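Local coordinates for protein putative mannose-6-phosphate isomerase YvyI (Bacillus subtilis, PDB 1QWR) that binds one zinc ion per subunit and probably catalyses the interconversion of D-mannose 6-phosphate and D-fructose 6-phosphate in carbohydrate metabolism, at residues M147-D152 / L212-A217; K99-D104 / K117-Y122. One frame throughout, in Å; residues are numbered along the deposited sequence.

Contact 1 of 2, residues M147-D152 / L212-A217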
loop_
_atom_site.group_PDB
_atom_site.type_symbol
_atom_site.label_atom_id
_atom_site.label_comp_id
_atom_site.label_asym_id
_atom_site.label_seq_id
_atom_site.Cartn_x
_atom_site.Cartn_y
_atom_site.Cartn_z
HETATM N N MSE A 147 -12.716 9.478 25.588
HETATM C CA MSE A 147 -13.064 8.120 25.202
HETATM C C MSE A 147 -11.881 7.195 25.002
HETATM O O MSE A 147 -12.018 5.978 25.138
HETATM C CB MSE A 147 -13.914 8.143 23.949
HETATM C CG MSE A 147 -15.229 8.798 24.192
HETATM SE SE MSE A 147 -16.354 8.651 22.679
HETATM C CE MSE A 147 -17.064 6.882 22.992
ATOM N N ILE A 148 -10.720 7.753 24.680
ATOM C CA ILE A 148 -9.536 6.928 24.505
ATOM C C ILE A 148 -8.999 6.593 25.891
ATOM O O ILE A 148 -8.554 5.473 26.133
ATOM C CB ILE A 148 -8.424 7.647 23.693
ATOM C CG1 ILE A 148 -8.850 7.784 22.228
ATOM C CG2 ILE A 148 -7.113 6.872 23.792
ATOM C CD1 ILE A 148 -7.835 8.505 21.360
ATOM N N ASN A 149 -9.054 7.569 26.798
ATOM C CA ASN A 149 -8.569 7.369 28.161
ATOM C C ASN A 149 -9.371 6.337 28.937
ATOM O O ASN A 149 -8.828 5.655 29.797
ATOM C CB ASN A 149 -8.548 8.688 28.946
ATOM C CG ASN A 149 -7.324 9.523 28.640
ATOM O OD1 ASN A 149 -6.265 8.984 28.324
ATOM N ND2 ASN A 149 -7.455 10.843 28.742
ATOM N N SER A 150 -10.660 6.216 28.646
ATOM C CA SER A 150 -11.466 5.238 29.358
ATOM C C SER A 150 -11.529 3.953 28.534
ATOM O O SER A 150 -12.302 3.034 28.826
ATOM C CB SER A 150 -12.872 5.793 29.635
ATOM O OG SER A 150 -13.611 5.991 28.447
ATOM N N GLY A 151 -10.691 3.900 27.505
ATOM C CA GLY A 151 -10.636 2.735 26.644
ATOM C C GLY A 151 -11.985 2.288 26.135
ATOM O O GLY A 151 -12.202 1.096 25.936
ATOM N N ASP A 152 -12.894 3.235 25.927
ATOM C CA ASP A 152 -14.224 2.923 25.425
ATOM C C ASP A 152 -14.137 2.730 23.917
ATOM O O ASP A 152 -14.746 3.469 23.145
ATOM C CB ASP A 152 -15.194 4.060 25.747
ATOM C CG ASP A 152 -16.602 3.792 25.246
ATOM O OD1 ASP A 152 -17.458 4.696 25.364
ATOM O OD2 ASP A 152 -16.861 2.685 24.734
ATOM N N LEU A 212 3.404 4.215 21.755
ATOM C CA LEU A 212 2.111 4.847 21.494
ATOM C C LEU A 212 2.427 6.345 21.363
ATOM O O LEU A 212 3.419 6.822 21.917
ATOM C CB LEU A 212 1.123 4.590 22.641
ATOM C CG LEU A 212 0.806 3.122 22.971
ATOM C CD1 LEU A 212 -0.311 3.066 24.022
ATOM C CD2 LEU A 212 0.375 2.375 21.713
ATOM N N HIS A 213 1.606 7.074 20.615
ATOM C CA HIS A 213 1.837 8.498 20.387
ATOM C C HIS A 213 0.487 9.175 20.564
ATOM O O HIS A 213 -0.088 9.685 19.603
ATOM C CB HIS A 213 2.333 8.714 18.949
ATOM C CG HIS A 213 3.222 7.617 18.442
ATOM N ND1 HIS A 213 4.598 7.715 18.429
ATOM C CD2 HIS A 213 2.928 6.385 17.957
ATOM C CE1 HIS A 213 5.112 6.591 17.952
ATOM N NE2 HIS A 213 4.119 5.769 17.659
ATOM N N PHE A 214 -0.013 9.164 21.795
ATOM C CA PHE A 214 -1.320 9.728 22.112
ATOM C C PHE A 214 -1.530 11.192 21.683
ATOM O O PHE A 214 -2.472 11.494 20.958
ATOM C CB PHE A 214 -1.580 9.575 23.622
ATOM C CG PHE A 214 -3.039 9.640 24.007
ATOM C CD1 PHE A 214 -4.029 9.817 23.045
ATOM C CD2 PHE A 214 -3.421 9.527 25.342
ATOM C CE1 PHE A 214 -5.381 9.885 23.402
ATOM C CE2 PHE A 214 -4.773 9.594 25.714
ATOM C CZ PHE A 214 -5.750 9.773 24.741
ATOM N N ALA A 215 -0.661 12.087 22.134
ATOM C CA ALA A 215 -0.771 13.510 21.816
ATOM C C ALA A 215 -0.748 13.758 20.319
ATOM O O ALA A 215 -1.626 14.427 19.770
ATOM C CB ALA A 215 0.370 14.290 22.486
ATOM N N LYS A 216 0.261 13.209 19.657
ATOM C CA LYS A 216 0.377 13.400 18.221
ATOM C C LYS A 216 -0.821 12.845 17.471
ATOM O O LYS A 216 -1.275 13.448 16.505
ATOM C CB LYS A 216 1.673 12.774 17.701
ATOM C CG LYS A 216 2.916 13.604 18.027
ATOM C CD LYS A 216 4.167 13.016 17.401
ATOM C CE LYS A 216 5.347 13.953 17.545
ATOM N NZ LYS A 216 6.555 13.404 16.878
ATOM N N ALA A 217 -1.335 11.696 17.907
ATOM C CA ALA A 217 -2.485 11.099 17.243
ATOM C C ALA A 217 -3.685 12.026 17.363
ATOM O O ALA A 217 -4.420 12.263 16.401
ATOM C CB ALA A 217 -2.822 9.737 17.877
#
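Ile148 and Phe214 reach for each other from opposite directions, and their meeting illustrates how one aromatic ring can join two helices at the surface. The ring meets two neighbouring residues at the end of helix 141-149. From Ile148 the branch methyl CG2 comes in obliquely and stops 3.3 Å from Phe214 CZ, a tight fit. The other branch is extended, which carries Ile148 CD1 to 3.5 Å from Phe214 CE1. Ile148 also packs on Trp153 and Leu156 of helix 153-156, so the phenylalanine probably shares in an apolar cluster there. Asn149 works differently: its OD1 sits at the ring edge, near the ring plane, 3.1 Å from Phe214 CE2, with amide and ring planes 86° apart. Just beyond, the helix closes in a Schellman motif, Gly151 N bonding Ile148 O and Asp152 N bonding Met147 O, with Gly151 at positive phi (50°). On the other segment Phe214 is the first residue of helix 214-220, after His213 at the N-cap, and its CG, anti to the backbone N (chi1 -159°), sends the ring toward the end of helix 141-149. The chemistry is therefore mainly apolar, with the side-chain amide oxygen of Asn149 placed against the slightly positive C-H rim; with no hydrogen bond between the segments, shape complementarity probably does most of the holding.

Contact 2 of 2, residues K99-D104 / K117-Y122. With ZN (zinc ion), chain E; SO4 (sulfate ion), chain C.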
loop_
_atom_site.group_PDB
_atom_site.type_symbol
_atom_site.label_atom_id
_atom_site.label_comp_id
_atom_site.label_asym_id
_atom_site.label_seq_id
_atom_site.Cartn_x
_atom_site.Cartn_y
_atom_site.Cartn_z
ATOM N N LYS A 99 -4.613 3.455 14.948
ATOM C CA LYS A 99 -3.698 4.543 14.651
ATOM C C LYS A 99 -4.240 5.616 13.726
ATOM O O LYS A 99 -5.342 5.498 13.192
ATOM C CB LYS A 99 -2.445 3.922 14.008
ATOM C CG LYS A 99 -2.773 2.985 12.828
ATOM C CD LYS A 99 -1.565 2.126 12.458
ATOM C CE LYS A 99 -1.935 1.024 11.475
ATOM N NZ LYS A 99 -2.232 -0.270 12.146
ATOM N N VAL A 100 -3.428 6.658 13.544
ATOM C CA VAL A 100 -3.735 7.759 12.640
ATOM C C VAL A 100 -2.418 8.188 11.978
ATOM O O VAL A 100 -1.355 8.164 12.616
ATOM C CB VAL A 100 -4.339 8.979 13.391
ATOM C CG1 VAL A 100 -3.451 9.371 14.544
ATOM C CG2 VAL A 100 -4.485 10.164 12.441
ATOM N N HIS A 101 -2.484 8.573 10.702
ATOM C CA HIS A 101 -1.299 9.037 9.986
ATOM C C HIS A 101 -1.468 10.521 9.769
ATOM O O HIS A 101 -2.554 10.975 9.430
ATOM C CB HIS A 101 -1.172 8.369 8.600
ATOM C CG HIS A 101 -1.026 6.890 8.665
ATOM N ND1 HIS A 101 0.053 6.279 9.267
ATOM C CD2 HIS A 101 -1.803 5.891 8.174
ATOM C CE1 HIS A 101 -0.066 4.967 9.145
ATOM N NE2 HIS A 101 -1.180 4.708 8.487
ATOM N N PRO A 102 -0.395 11.297 9.966
ATOM C CA PRO A 102 -0.491 12.741 9.766
ATOM C C PRO A 102 -0.474 13.103 8.288
ATOM O O PRO A 102 -0.108 12.276 7.430
ATOM C CB PRO A 102 0.741 13.267 10.482
ATOM C CG PRO A 102 1.754 12.184 10.204
ATOM C CD PRO A 102 0.946 10.920 10.466
ATOM N N ASP A 103 -0.867 14.345 7.996
ATOM C CA ASP A 103 -0.859 14.834 6.629
ATOM C C ASP A 103 0.543 15.378 6.362
ATOM O O ASP A 103 1.392 15.349 7.259
ATOM C CB ASP A 103 -1.954 15.911 6.432
ATOM C CG ASP A 103 -1.655 17.224 7.154
ATOM O OD1 ASP A 103 -0.780 17.264 8.029
ATOM O OD2 ASP A 103 -2.320 18.229 6.834
ATOM N N ASP A 104 0.808 15.854 5.144
ATOM C CA ASP A 104 2.141 16.351 4.804
ATOM C C ASP A 104 2.632 17.486 5.716
ATOM O O ASP A 104 3.819 17.562 6.081
ATOM C CB ASP A 104 2.184 16.856 3.352
ATOM C CG ASP A 104 2.066 15.746 2.325
ATOM O OD1 ASP A 104 2.235 14.553 2.684
ATOM O OD2 ASP A 104 1.823 16.076 1.132
ATOM N N LYS A 117 0.862 10.462 5.295
ATOM C CA LYS A 117 0.568 9.109 4.814
ATOM C C LYS A 117 -0.910 8.829 4.487
ATOM O O LYS A 117 -1.597 8.085 5.189
ATOM C CB LYS A 117 1.100 8.059 5.815
ATOM C CG LYS A 117 1.370 6.622 5.303
ATOM C CD LYS A 117 2.277 5.929 6.385
ATOM C CE LYS A 117 2.642 4.498 6.158
ATOM N NZ LYS A 117 1.500 3.597 6.356
ATOM N N THR A 118 -1.400 9.469 3.436
ATOM C CA THR A 118 -2.736 9.161 2.941
ATOM C C THR A 118 -2.471 7.794 2.280
ATOM O O THR A 118 -1.384 7.573 1.737
ATOM C CB THR A 118 -3.169 10.200 1.910
ATOM O OG1 THR A 118 -3.611 11.365 2.617
ATOM C CG2 THR A 118 -4.317 9.673 1.020
ATOM N N GLU A 119 -3.433 6.874 2.346
ATOM C CA GLU A 119 -3.226 5.541 1.792
ATOM C C GLU A 119 -4.551 4.900 1.404
ATOM O O GLU A 119 -5.614 5.488 1.570
ATOM C CB GLU A 119 -2.532 4.663 2.835
ATOM C CG GLU A 119 -3.375 4.561 4.112
ATOM C CD GLU A 119 -2.730 3.744 5.202
ATOM O OE1 GLU A 119 -1.500 3.593 5.185
ATOM O OE2 GLU A 119 -3.468 3.255 6.087
ATOM N N CYS A 120 -4.477 3.697 0.855
ATOM C CA CYS A 120 -5.688 2.985 0.483
ATOM C C CYS A 120 -5.429 1.481 0.541
ATOM O O CYS A 120 -4.269 1.009 0.487
ATOM C CB CYS A 120 -6.170 3.438 -0.902
ATOM S SG CYS A 120 -5.046 2.941 -2.240
ATOM N N TRP A 121 -6.509 0.732 0.689
ATOM C CA TRP A 121 -6.422 -0.709 0.818
ATOM C C TRP A 121 -7.261 -1.456 -0.192
ATOM O O TRP A 121 -8.438 -1.130 -0.394
ATOM C CB TRP A 121 -6.916 -1.169 2.194
ATOM C CG TRP A 121 -6.210 -0.598 3.345
ATOM C CD1 TRP A 121 -4.872 -0.380 3.465
ATOM C CD2 TRP A 121 -6.804 -0.202 4.589
ATOM N NE1 TRP A 121 -4.590 0.127 4.711
ATOM C CE2 TRP A 121 -5.760 0.248 5.420
ATOM C CE3 TRP A 121 -8.120 -0.185 5.078
ATOM C CZ2 TRP A 121 -5.983 0.713 6.718
ATOM C CZ3 TRP A 121 -8.348 0.277 6.376
ATOM C CH2 TRP A 121 -7.285 0.721 7.180
ATOM N N TYR A 122 -6.647 -2.436 -0.839
ATOM C CA TYR A 122 -7.392 -3.308 -1.726
ATOM C C TYR A 122 -7.350 -4.627 -0.978
ATOM O O TYR A 122 -6.271 -5.147 -0.678
ATOM C CB TYR A 122 -6.725 -3.508 -3.092
ATOM C CG TYR A 122 -7.408 -4.600 -3.867
ATOM C CD1 TYR A 122 -8.677 -4.391 -4.416
ATOM C CD2 TYR A 122 -6.831 -5.881 -3.992
ATOM C CE1 TYR A 122 -9.362 -5.426 -5.061
ATOM C CE2 TYR A 122 -7.513 -6.925 -4.642
ATOM C CZ TYR A 122 -8.783 -6.687 -5.168
ATOM O OH TYR A 122 -9.510 -7.720 -5.745
HETATM ZN ZN ZN E . -2.323 2.499 8.183
HETATM S S SO4 C . 1.113 -1.155 13.045
HETATM O O1 SO4 C . 0.079 -1.606 14.011
HETATM O O2 SO4 C . 2.212 -2.124 12.996
HETATM O O3 SO4 C . 1.617 0.174 13.424
HETATM O O4 SO4 C . 0.494 -1.068 11.708
HETATM O O HOH W 1 -0.085 2.304 6.879
#
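His101 and Lys117 cross obliquely, the lysine's aliphatic chain passing over one face of the imidazole in a CH-pi contact. Lys117 CD stands 3.9 Å from the centroid of the His101 ring, 22° off its normal. With CG swung away from the backbone N, the chain bends at chi4 (-72°), which brings Lys117 NZ round to Glu119 OE1, 3.2 Å away, in a salt bridge with a weak hydrogen bond. Replacing Lys117 with an alanine would probably leave Glu119 OE1 without this charged mate and uncover the ring face. Carboxylate and imidazole planes stand 67° apart, and both groups converge on zinc: His101 NE2, with the metal in the ring plane, and Glu119 OE2 each bind it at 2.5 Å. His101 ND1 bonds Ala193 O, which helps fix the ring's rotation. Between the backbones, Lys117 N donates to Pro102 O (3.0 Å). Nearby, Lys99 NZ holds O4 of a sulfate, probably from the crystallisation liquor, at 2.9 Å; Arg196, probably catalytic, binds the same ion. With His176 as third protein ligand and a doubtfully placed water near the metal, this is the zinc site of a type 1 phosphomannose isomerase, set in a cupin-clan catalytic domain.

In the fold
The pair shows how chemistry follows position. The touching residues of contact 2 are all buried, about 10 Å from the centre of the chain, and the contact is built on charge and metal coordination; contact 1 lies about 25 Å out, partly exposed, and depends on apolar fit. They share no segment, yet they touch: Ala217 CA of contact 1 lies 3.3 Å from Val100 CG1 of contact 2. Helix 214-220 thus faces two ways, Phe214 meeting helix 141-149 while Ala217 and Ala220 pack on Val100 and Pro102 of the segment that carries a zinc ligand. Arg196 pairs through its backbone with His213, its side chain about 8 Å from those of Phe214 and His101.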